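Local coordinates for aminotransferase (Helicobacter pylori, PDB 2FNU) that transfers an amino group from glutamate, by way of pyridoxal phosphate, to a UDP-linked 4-keto sugar in the second step of pseudaminic acid biosynthesis for flagellin, at the interface of chains A and B. Sequence-based numbering; all coordinates share one arbitrary frame. Chains: chain A/B, aminotransferase.

Contacts 1 and 2 are patches of one two-fold symmetric dimer interface, the centres of their C-alpha atoms about 23 Å apart, with no residue in common. Contact 1 brings strands 212-214 and 220-222 of chain B against A:Phe84 and A:Val85 just before helix 86-93, A:Asn89 within it, and the loop residue A:Tyr322; contact 2 packs loop 186-189 and helix 233-243 of chain A against the end of helix 13-23, B:Leu28 and the start of helix 233-244 of chain B. Both adjoin the active site: A:Phe84, A:Ala181 and B:Leu28 line nucleotide-sugar pockets. The dimer illustrates how fold-type I aminotransferases build catalytic sites between subunits.

Contact 1: the interface of chains A and B. Residues chain A 84-85, 89, 322; chain B 210, 212, 222.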
ATOM      1  N   PHE A  84      -0.595  17.974  -4.947  1.00 12.50           N
ATOM      2  CA  PHE A  84      -1.647  17.121  -4.446  1.00 12.72           C
ATOM      3  C   PHE A  84      -1.527  17.025  -2.930  1.00 12.31           C
ATOM      4  O   PHE A  84      -0.425  17.106  -2.377  1.00 13.88           O
ATOM      5  CB  PHE A  84      -1.573  15.735  -5.080  1.00 13.47           C
ATOM      6  CG  PHE A  84      -2.747  14.877  -4.729  1.00 11.02           C
ATOM      7  CD1 PHE A  84      -4.034  15.274  -5.093  1.00 14.72           C
ATOM      8  CD2 PHE A  84      -2.580  13.726  -3.992  1.00 12.10           C
ATOM      9  CE1 PHE A  84      -5.150  14.513  -4.751  1.00 14.63           C
ATOM     10  CE2 PHE A  84      -3.678  12.960  -3.628  1.00 14.58           C
ATOM     11  CZ  PHE A  84      -4.976  13.351  -4.017  1.00 13.54           C
ATOM     12  N   VAL A  85      -2.673  16.854  -2.267  1.00 12.72           N
ATOM     13  CA  VAL A  85      -2.718  16.968  -0.816  1.00 14.00           C
ATOM     14  C   VAL A  85      -1.784  15.965  -0.129  1.00 14.99           C
ATOM     15  O   VAL A  85      -1.324  16.226   0.977  1.00 13.25           O
ATOM     16  CB  VAL A  85      -4.169  16.869  -0.285  1.00 13.39           C
ATOM     17  CG1 VAL A  85      -4.727  15.450  -0.440  1.00 13.82           C
ATOM     18  CG2 VAL A  85      -4.232  17.359   1.173  1.00 12.98           C
ATOM     19  N   ASN A  89      -0.214  15.827   3.583  1.00 11.94           N
ATOM     20  CA  ASN A  89      -0.844  14.889   4.534  1.00 11.61           C
ATOM     21  C   ASN A  89       0.218  13.997   5.162  1.00 12.00           C
ATOM     22  O   ASN A  89       0.142  13.665   6.345  1.00 12.58           O
ATOM     23  CB  ASN A  89      -1.872  13.973   3.844  1.00 12.90           C
ATOM     24  CG  ASN A  89      -3.263  14.612   3.656  1.00 16.28           C
ATOM     25  OD1 ASN A  89      -4.136  14.008   2.997  1.00 17.37           O
ATOM     26  ND2 ASN A  89      -3.490  15.791   4.223  1.00  9.79           N
ATOM     27  N   TYR A 322      -7.862  23.643   2.409  1.00 15.59           N
ATOM     28  CA  TYR A 322      -8.671  22.543   2.889  1.00 15.33           C
ATOM     29  C   TYR A 322      -9.012  22.749   4.363  1.00 14.27           C
ATOM     30  O   TYR A 322      -8.200  23.283   5.135  1.00 16.07           O
ATOM     31  CB  TYR A 322      -7.924  21.228   2.706  1.00 15.66           C
ATOM     32  CG  TYR A 322      -7.842  20.718   1.283  1.00 13.42           C
ATOM     33  CD1 TYR A 322      -8.999  20.452   0.544  1.00 14.58           C
ATOM     34  CD2 TYR A 322      -6.601  20.451   0.703  1.00 13.46           C
ATOM     35  CE1 TYR A 322      -8.925  19.937  -0.770  1.00 15.43           C
ATOM     36  CE2 TYR A 322      -6.512  19.951  -0.617  1.00 12.65           C
ATOM     37  CZ  TYR A 322      -7.675  19.692  -1.331  1.00 15.11           C
ATOM     38  OH  TYR A 322      -7.630  19.183  -2.608  1.00 16.81           O
TER
ATOM     39  N   HIS B 210      -6.606   9.505   1.094  1.00 11.54           N
ATOM     40  CA  HIS B 210      -6.272  10.924   1.235  1.00 12.97           C
ATOM     41  C   HIS B 210      -7.187  11.800   2.083  1.00 11.89           C
ATOM     42  O   HIS B 210      -6.921  13.008   2.192  1.00 12.63           O
ATOM     43  CB  HIS B 210      -6.125  11.565  -0.154  1.00 11.71           C
ATOM     44  CG  HIS B 210      -5.174  10.829  -1.040  1.00 12.62           C
ATOM     45  ND1 HIS B 210      -3.832  10.701  -0.737  1.00 11.47           N
ATOM     46  CD2 HIS B 210      -5.367  10.165  -2.206  1.00 13.81           C
ATOM     47  CE1 HIS B 210      -3.241   9.988  -1.686  1.00 10.68           C
ATOM     48  NE2 HIS B 210      -4.152   9.645  -2.584  1.00 12.00           N
ATOM     49  N   MET B 212     -10.018  12.487   1.142  1.00 12.17           N
ATOM     50  CA  MET B 212     -10.670  13.309   0.099  1.00 13.01           C
ATOM     51  C   MET B 212     -12.165  13.056  -0.055  1.00 14.23           C
ATOM     52  O   MET B 212     -12.605  11.931  -0.306  1.00 16.47           O
ATOM     53  CB  MET B 212      -9.968  13.100  -1.262  1.00 15.23           C
ATOM     54  CG  MET B 212     -10.432  14.024  -2.388  1.00 17.39           C
ATOM     55  SD  MET B 212      -9.965  15.749  -2.085  1.00 17.43           S
ATOM     56  CE  MET B 212      -8.189  15.698  -2.253  1.00 20.61           C
ATOM     57  N   VAL B 222     -10.932  18.197   2.278  1.00 14.19           N
ATOM     58  CA  VAL B 222     -10.203  17.306   3.167  1.00 14.44           C
ATOM     59  C   VAL B 222     -10.390  17.807   4.599  1.00 16.40           C
ATOM     60  O   VAL B 222      -9.961  18.925   4.933  1.00 15.77           O
ATOM     61  CB  VAL B 222      -8.700  17.289   2.807  1.00 13.30           C
ATOM     62  CG1 VAL B 222      -7.887  16.529   3.862  1.00 17.33           C
ATOM     63  CG2 VAL B 222      -8.495  16.649   1.445  1.00 13.92           C
TER
HETATM   64  O   HOH W   1      -2.765  11.851   1.564  1.00 13.27           O
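A:Phe84 drives the edge of its ring into the flat face of the B:His210 imidazole. The two planes stand at 89° with centroids 4.7 Å apart, an edge-to-face stack in which CE2 of A:Phe84 lies over the centre of the imidazole and CZ follows on the CD2 side. CG of A:Phe84 is anti to the backbone N and beside the carbonyl carbon (chi1 -172°), which points the ring at chain B. This subunit-interface patch borders the active site, for A:Phe84 also lines the pockets of the pyridoxamine phosphate cofactor and the nucleotide sugar. The histidine is also held at its rim: its ND1 makes a nearly straight hydrogen bond of 2.8 Å to the oxygen of water 1, in the plane of the ring. That water lies 2.9 Å from OD1 of A:Asn89 and so ties the imidazole to helix 86-93. The amide is less certain, because OD1 as modelled also sits 3.1 Å from the main-chain O of B:His210, a pairing of two acceptors; its nitrogen and oxygen may be exchanged.

A second aromatic, A:Tyr322, presents its face where A:Phe84 presents an edge. CG2 of B:Val222 rests over the middle of the phenol ring, 3.9 Å from its centroid, in a CH-pi contact. CB of the same valine lies against CG and CD1 of the tyrosine, and its backbone N comes 3.4 Å from CD1, pressing the strand 220-222 against the ring.

Between the two aromatics lies the bent side chain of B:Met212. Its turns at chi2 and chi3, both near 70°, carry the terminal methyl into chain A. It crosses the tyrosine side chain at about a right angle and meets the tip of A:Phe84 end on. CG1 of A:Val85 flanks the methyl while also standing over the rim of one face of the A:Phe84 ring. The methyl CE of B:Met212 ends 3.5 Å from the phenolic OH of A:Tyr322.

Contact 2: the interface of chains A and B. Residues chain A 11, 181, 186-189, 234-235, 238; chain B 23, 28, 232, 234.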
ATOM      1  N   LEU A  11      -1.089   1.391 -22.038  1.00 14.23           N
ATOM      2  CA  LEU A  11      -0.527   0.029 -22.078  1.00 15.24           C
ATOM      3  C   LEU A  11      -0.530  -0.528 -23.493  1.00 16.07           C
ATOM      4  O   LEU A  11      -1.408  -0.199 -24.296  1.00 18.00           O
ATOM      5  CB  LEU A  11      -1.355  -0.889 -21.176  1.00 14.93           C
ATOM      6  CG  LEU A  11      -0.929  -0.945 -19.701  1.00 22.35           C
ATOM      7  CD1 LEU A  11      -0.822   0.414 -19.024  1.00 29.75           C
ATOM      8  CD2 LEU A  11      -1.810  -1.918 -18.888  1.00 16.35           C
ATOM      9  N   ALA A 181      -1.969   5.210 -12.273  1.00 11.96           N
ATOM     10  CA  ALA A 181      -2.506   4.981 -13.608  1.00 11.80           C
ATOM     11  C   ALA A 181      -2.301   6.098 -14.625  1.00 13.32           C
ATOM     12  O   ALA A 181      -2.101   5.826 -15.810  1.00 15.20           O
ATOM     13  CB  ALA A 181      -3.987   4.668 -13.496  1.00 14.29           C
ATOM     14  N   THR A 186       3.141   3.706 -15.665  1.00 11.99           N
ATOM     15  CA  THR A 186       2.219   3.218 -14.653  1.00 11.91           C
ATOM     16  C   THR A 186       2.453   1.768 -14.223  1.00 13.28           C
ATOM     17  O   THR A 186       2.931   0.936 -15.009  1.00 14.25           O
ATOM     18  CB  THR A 186       0.742   3.388 -15.085  1.00 15.64           C
ATOM     19  OG1 THR A 186      -0.116   3.146 -13.958  1.00 14.91           O
ATOM     20  CG2 THR A 186       0.356   2.455 -16.236  1.00 15.05           C
ATOM     21  N   THR A 187       2.096   1.509 -12.958  1.00 12.18           N
ATOM     22  CA  THR A 187       1.966   0.158 -12.405  1.00 11.90           C
ATOM     23  C   THR A 187       0.544   0.002 -11.825  1.00 12.85           C
ATOM     24  O   THR A 187       0.336  -0.803 -10.907  1.00 14.54           O
ATOM     25  CB  THR A 187       3.013  -0.083 -11.306  1.00 13.60           C
ATOM     26  OG1 THR A 187       2.828   0.866 -10.249  1.00 13.09           O
ATOM     27  CG2 THR A 187       4.428   0.116 -11.853  1.00 15.29           C
ATOM     28  N   ALA A 188      -0.402   0.795 -12.355  1.00 12.21           N
ATOM     29  CA  ALA A 188      -1.797   0.930 -11.869  1.00 12.87           C
ATOM     30  C   ALA A 188      -1.880   1.768 -10.587  1.00 11.93           C
ATOM     31  O   ALA A 188      -2.510   2.839 -10.583  1.00 12.78           O
ATOM     32  CB  ALA A 188      -2.471  -0.427 -11.712  1.00 14.12           C
ATOM     33  N   GLU A 189      -1.260   1.277  -9.515  1.00 11.38           N
ATOM     34  CA  GLU A 189      -0.887   2.106  -8.378  1.00 10.70           C
ATOM     35  C   GLU A 189       0.581   1.783  -8.112  1.00 10.99           C
ATOM     36  O   GLU A 189       1.002   0.628  -8.271  1.00 12.31           O
ATOM     37  CB  GLU A 189      -1.700   1.786  -7.123  1.00 13.30           C
ATOM     38  CG  GLU A 189      -3.211   2.065  -7.202  1.00 12.27           C
ATOM     39  CD  GLU A 189      -3.618   3.500  -6.891  1.00 13.41           C
ATOM     40  OE1 GLU A 189      -2.739   4.383  -6.694  1.00 12.65           O
ATOM     41  OE2 GLU A 189      -4.859   3.739  -6.887  1.00 14.92           O
ATOM     42  N   ILE A 234       3.169  -8.508 -10.312  1.00 13.73           N
ATOM     43  CA  ILE A 234       2.337  -8.180 -11.459  1.00 14.81           C
ATOM     44  C   ILE A 234       2.601  -6.718 -11.828  1.00 14.71           C
ATOM     45  O   ILE A 234       2.912  -6.395 -12.970  1.00 17.01           O
ATOM     46  CB  ILE A 234       0.852  -8.387 -11.145  1.00 16.70           C
ATOM     47  CG1 ILE A 234       0.593  -9.856 -10.779  1.00 16.76           C
ATOM     48  CG2 ILE A 234      -0.025  -7.951 -12.336  1.00 23.74           C
ATOM     49  CD1 ILE A 234      -0.811 -10.106 -10.252  1.00 16.96           C
ATOM     50  N   GLN A 235       2.498  -5.843 -10.834  1.00 13.39           N
ATOM     51  CA  GLN A 235       2.694  -4.417 -11.046  1.00 13.84           C
ATOM     52  C   GLN A 235       4.137  -4.104 -11.416  1.00 14.99           C
ATOM     53  O   GLN A 235       4.386  -3.197 -12.221  1.00 15.67           O
ATOM     54  CB  GLN A 235       2.409  -3.680  -9.760  1.00 18.87           C
ATOM     55  CG  GLN A 235       1.018  -3.707  -9.332  1.00 24.85           C
ATOM     56  CD  GLN A 235       0.921  -3.077  -7.972  1.00 33.76           C
ATOM     57  OE1 GLN A 235       1.529  -3.554  -6.996  1.00 32.10           O
ATOM     58  NE2 GLN A 235       0.185  -1.982  -7.892  1.00 19.75           N
ATOM     59  N   LEU A 238       4.643  -4.817 -15.037  1.00 14.49           N
ATOM     60  CA  LEU A 238       4.072  -3.698 -15.769  1.00 14.55           C
ATOM     61  C   LEU A 238       5.016  -2.486 -15.746  1.00 14.19           C
ATOM     62  O   LEU A 238       5.300  -1.882 -16.799  1.00 15.83           O
ATOM     63  CB  LEU A 238       2.714  -3.337 -15.162  1.00 18.52           C
ATOM     64  CG  LEU A 238       1.874  -2.282 -15.865  1.00 22.02           C
ATOM     65  CD1 LEU A 238       1.763  -2.563 -17.380  1.00 18.59           C
ATOM     66  CD2 LEU A 238       0.479  -2.235 -15.193  1.00 16.85           C
TER
ATOM     67  N   LEU B  23      -6.522  -4.930 -18.209  1.00 14.72           N
ATOM     68  CA  LEU B  23      -5.416  -4.294 -18.907  1.00 16.03           C
ATOM     69  C   LEU B  23      -5.894  -3.656 -20.222  1.00 17.21           C
ATOM     70  O   LEU B  23      -5.236  -2.753 -20.766  1.00 18.46           O
ATOM     71  CB  LEU B  23      -4.318  -5.318 -19.184  1.00 18.36           C
ATOM     72  CG  LEU B  23      -3.663  -5.958 -17.948  1.00 17.55           C
ATOM     73  CD1 LEU B  23      -2.558  -6.925 -18.394  1.00 22.69           C
ATOM     74  CD2 LEU B  23      -3.104  -4.927 -16.958  1.00 15.72           C
ATOM     75  N   LEU B  28      -7.512   1.572 -14.563  1.00 14.53           N
ATOM     76  CA  LEU B  28      -6.657   0.584 -13.899  1.00 14.95           C
ATOM     77  C   LEU B  28      -6.729   0.694 -12.386  1.00 14.41           C
ATOM     78  O   LEU B  28      -6.239  -0.190 -11.686  1.00 15.41           O
ATOM     79  CB  LEU B  28      -5.185   0.766 -14.297  1.00 15.31           C
ATOM     80  CG  LEU B  28      -4.860   0.498 -15.768  1.00 15.10           C
ATOM     81  CD1 LEU B  28      -3.384   0.674 -16.018  1.00 16.83           C
ATOM     82  CD2 LEU B  28      -5.278  -0.908 -16.204  1.00 16.94           C
ATOM     83  N   ASN B 232      -5.905  -1.741  -6.580  1.00 14.81           N
ATOM     84  CA  ASN B 232      -6.219  -1.310  -7.946  1.00 14.33           C
ATOM     85  C   ASN B 232      -7.156  -2.287  -8.665  1.00 15.99           C
ATOM     86  O   ASN B 232      -7.556  -3.313  -8.095  1.00 15.62           O
ATOM     87  CB  ASN B 232      -4.925  -1.070  -8.731  1.00 15.15           C
ATOM     88  CG  ASN B 232      -4.056  -2.306  -8.807  1.00 14.95           C
ATOM     89  OD1 ASN B 232      -2.945  -2.358  -8.253  1.00 19.85           O
ATOM     90  ND2 ASN B 232      -4.570  -3.324  -9.461  1.00 11.65           N
ATOM     91  N   ILE B 234      -6.672  -4.174 -11.360  1.00 14.55           N
ATOM     92  CA  ILE B 234      -6.062  -5.427 -11.804  1.00 14.61           C
ATOM     93  C   ILE B 234      -6.201  -6.442 -10.664  1.00 13.97           C
ATOM     94  O   ILE B 234      -6.688  -7.554 -10.859  1.00 15.71           O
ATOM     95  CB  ILE B 234      -4.583  -5.232 -12.161  1.00 15.27           C
ATOM     96  CG1 ILE B 234      -4.425  -4.230 -13.325  1.00 17.12           C
ATOM     97  CG2 ILE B 234      -3.938  -6.569 -12.527  1.00 18.53           C
ATOM     98  CD1 ILE B 234      -2.967  -3.785 -13.533  1.00 18.40           C
TER
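The methyl of A:Ala188 packs against B:Leu28, B:Asn232 and B:Ile234. CB of A:Ala188 lies 3.8 Å from CG of B:Asn232 and 3.9 Å from CD1 of B:Ile234, with CB and the carbonyl O of B:Leu28 closing in as well. With CG set between its backbone N and carbonyl carbon (chi1 59°), B:Asn232 also lays CB 3.9 Å from CG of A:Glu189. The leucine, a substrate-binding residue, reaches past the methyl: its CD1 meets CD1 of A:Leu11 tip to tip and CG2 of A:Thr186 obliquely. A:Leu11 turns its other branch crosswise onto B:Leu23, CD2 to CD2 at 3.8 Å. On the helices, the side chains of A:Ile234 and B:Ile234 run past one another in opposite directions, CG2 to CG2 at 4.2 Å, while CD2 of A:Leu238 backs CD1 of B:Ile234.

Behind this apolar layer, chain A fixes its own loop. The backbone of A:Ala188 takes a positive phi of 75°, and its N gives a 2.9 Å hydrogen bond to the hydroxyl OG1 of A:Thr186. A:Gln235, extended beyond CG, donates from NE2 to the carbonyl O of A:Thr187, joining helix 233-243 to the loop. That NE2 also comes 3.2 Å from OD1 of B:Asn232, but its N-H is not aimed there, leaving a contact and not a hydrogen bond. Further out, the A:Thr187 hydroxyl OG1 sits above the carbonyl plane of A:Glu189, 2.7 Å from its O.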